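Local coordinates for protein acyl-CoA hydrolase (Bacillus cereus, PDB 1Y7U) that probably hydrolyses long-chain fatty acyl-CoA thioesters as a hot-dog-fold acyl-CoA hydrolase that binds coenzyme A and calcium, at residues Ser44-Val49 and Val82-Phe87. Residues are numbered along the deposited sequence; the frame is centred on the assembly and turned at random.
Sequences SEMDMV and VSYESF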
loop_
_atom_site.group_PDB
_atom_site.type_symbol
_atom_site.label_atom_id
_atom_site.label_comp_id
_atom_site.label_asym_id
_atom_site.label_seq_id
_atom_site.Cartn_x
_atom_site.Cartn_y
_atom_site.Cartn_z
ATOM N N SER A 44 13.104 7.207 -0.715
ATOM C CA SER A 44 12.625 6.021 -1.412
ATOM C C SER A 44 12.379 6.367 -2.879
ATOM O O SER A 44 12.765 5.628 -3.791
ATOM C CB SER A 44 11.331 5.514 -0.785
ATOM O OG SER A 44 10.893 4.330 -1.430
ATOM N N GLU A 45 11.750 7.511 -3.101
ATOM C CA GLU A 45 11.437 7.937 -4.448
ATOM C C GLU A 45 12.654 8.313 -5.280
ATOM O O GLU A 45 12.691 8.036 -6.476
ATOM C CB GLU A 45 10.465 9.106 -4.409
ATOM C CG GLU A 45 9.351 8.953 -5.402
ATOM C CD GLU A 45 8.411 7.834 -5.030
ATOM O OE1 GLU A 45 7.524 8.068 -4.184
ATOM O OE2 GLU A 45 8.564 6.720 -5.572
HETATM N N MSE A 46 13.645 8.957 -4.668
HETATM C CA MSE A 46 14.840 9.343 -5.410
HETATM C C MSE A 46 15.513 8.096 -5.957
HETATM O O MSE A 46 15.855 8.024 -7.142
HETATM C CB MSE A 46 15.820 10.084 -4.513
HETATM C CG MSE A 46 15.304 11.390 -3.975
HETATM SE SE MSE A 46 16.648 12.251 -2.902
HETATM C CE MSE A 46 16.828 13.888 -3.903
ATOM N N ASP A 47 15.698 7.114 -5.082
ATOM C CA ASP A 47 16.325 5.853 -5.454
ATOM C C ASP A 47 15.528 5.149 -6.553
ATOM O O ASP A 47 16.096 4.631 -7.513
ATOM C CB ASP A 47 16.433 4.947 -4.216
ATOM C CG ASP A 47 16.954 3.555 -4.542
ATOM O OD1 ASP A 47 18.117 3.437 -4.978
ATOM O OD2 ASP A 47 16.200 2.570 -4.359
HETATM N N MSE A 48 14.210 5.156 -6.415
HETATM C CA MSE A 48 13.338 4.489 -7.368
HETATM C C MSE A 48 13.491 5.017 -8.774
HETATM O O MSE A 48 13.792 4.278 -9.714
HETATM C CB MSE A 48 11.883 4.638 -6.932
HETATM C CG MSE A 48 10.885 3.930 -7.836
HETATM SE SE MSE A 48 11.173 2.014 -7.969
HETATM C CE MSE A 48 11.893 1.985 -9.745
ATOM N N VAL A 49 13.276 6.312 -8.911
ATOM C CA VAL A 49 13.356 6.971 -10.190
ATOM C C VAL A 49 14.781 6.859 -10.760
ATOM O O VAL A 49 14.980 6.793 -11.972
ATOM C CB VAL A 49 12.901 8.432 -10.010
ATOM C CG1 VAL A 49 14.092 9.355 -9.881
ATOM C CG2 VAL A 49 11.977 8.822 -11.133
ATOM N N VAL A 82 5.076 17.124 -5.816
ATOM C CA VAL A 82 6.484 16.769 -6.004
ATOM C C VAL A 82 6.763 16.109 -7.334
ATOM O O VAL A 82 5.968 15.324 -7.828
ATOM C CB VAL A 82 6.997 15.795 -4.933
ATOM C CG1 VAL A 82 7.383 16.536 -3.702
ATOM C CG2 VAL A 82 5.932 14.767 -4.615
ATOM N N SER A 83 7.913 16.433 -7.902
ATOM C CA SER A 83 8.348 15.855 -9.159
ATOM C C SER A 83 9.823 15.522 -9.007
ATOM O O SER A 83 10.568 16.262 -8.380
ATOM C CB SER A 83 8.121 16.837 -10.311
ATOM O OG SER A 83 8.138 18.166 -9.843
ATOM N N TYR A 84 10.223 14.382 -9.550
ATOM C CA TYR A 84 11.598 13.943 -9.478
ATOM C C TYR A 84 12.146 13.893 -10.886
ATOM O O TYR A 84 11.412 13.624 -11.835
ATOM C CB TYR A 84 11.686 12.539 -8.872
ATOM C CG TYR A 84 11.008 12.400 -7.539
ATOM C CD1 TYR A 84 9.622 12.303 -7.446
ATOM C CD2 TYR A 84 11.744 12.419 -6.363
ATOM C CE1 TYR A 84 8.983 12.242 -6.214
ATOM C CE2 TYR A 84 11.117 12.351 -5.123
ATOM C CZ TYR A 84 9.735 12.268 -5.058
ATOM O OH TYR A 84 9.112 12.242 -3.839
ATOM N N GLU A 85 13.431 14.179 -11.031
ATOM C CA GLU A 85 14.065 14.101 -12.330
ATOM C C GLU A 85 15.387 13.429 -12.059
ATOM O O GLU A 85 16.044 13.721 -11.064
ATOM C CB GLU A 85 14.307 15.475 -12.948
ATOM C CG GLU A 85 15.001 15.382 -14.302
ATOM C CD GLU A 85 15.273 16.736 -14.932
ATOM O OE1 GLU A 85 15.973 16.786 -15.969
ATOM O OE2 GLU A 85 14.784 17.753 -14.387
ATOM N N SER A 86 15.767 12.510 -12.930
ATOM C CA SER A 86 17.016 11.817 -12.737
ATOM C C SER A 86 17.622 11.366 -14.058
ATOM O O SER A 86 16.910 11.057 -15.022
ATOM C CB SER A 86 16.805 10.609 -11.819
ATOM O OG SER A 86 15.964 9.636 -12.426
ATOM N N PHE A 87 18.947 11.360 -14.096
ATOM C CA PHE A 87 19.682 10.905 -15.260
ATOM C C PHE A 87 21.082 10.541 -14.813
ATOM O O PHE A 87 21.559 11.009 -13.780
ATOM C CB PHE A 87 19.732 11.977 -16.353
ATOM C CG PHE A 87 20.037 13.346 -15.845
ATOM C CD1 PHE A 87 19.005 14.205 -15.466
ATOM C CD2 PHE A 87 21.354 13.773 -15.707
ATOM C CE1 PHE A 87 19.280 15.466 -14.952
ATOM C CE2 PHE A 87 21.637 15.029 -15.198
ATOM C CZ PHE A 87 20.603 15.877 -14.817
#
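Tyr84 holds CG anti to its own carbonyl carbon (chi1 -54°), which swings the ring off the strand and beneath the helix; Ser86, two residues on, sets OG between its backbone N and carbonyl carbon (chi1 65°), aimed at the same helix. Glu45 answers with a chain bent at chi2, so that its methylene groups, rather than its carboxylate, lie against the phenol. CB stands 3.3 Å from CZ of Tyr84, and CG makes a CH-pi contact, 3.6 Å from the ring centroid and offset toward the rim. The two side chains cross nearly at right angles, and the carboxylate, turned off the ring, forms a salt bridge with Lys22 of strand 20-25 through OE2; an aliphatic stem thus covers one ring face while the charge is paired on a neighbouring strand. Selenomethionine Met46 adds looser apolar packing, its CG 4.4 Å from CD2 of Tyr84. One helical turn after Glu45, Val49 sends CG1 between the two strand side chains, 4.1 Å from CB of Tyr84 and 3.6 Å from CB of Ser86. The Ser86 hydroxyl is hydrogen-bonded mainly to OG of Ser53, one turn further along the helix, and its OG lies 3.0 Å from the carbonyl O of Val49, a weak hydrogen bond at most. Tyr84 and Ser86 alternate with Glu85, whose side chain starts away from the helix, so a single face of the strand receives it. The segment axes approach to 8.5 Å at 41°, the central helix of a hot-dog fold lying against its curved antiparallel sheet. Strand 81-91 runs between strands 20-25 and 95-105, and both join the packing: Val49 and Ser86 touch Val20, Met46 and Tyr84 meet Val102, and Met46 reaches Ala116 of strand 112-125, carrying helix 39-58 across four consecutive strands.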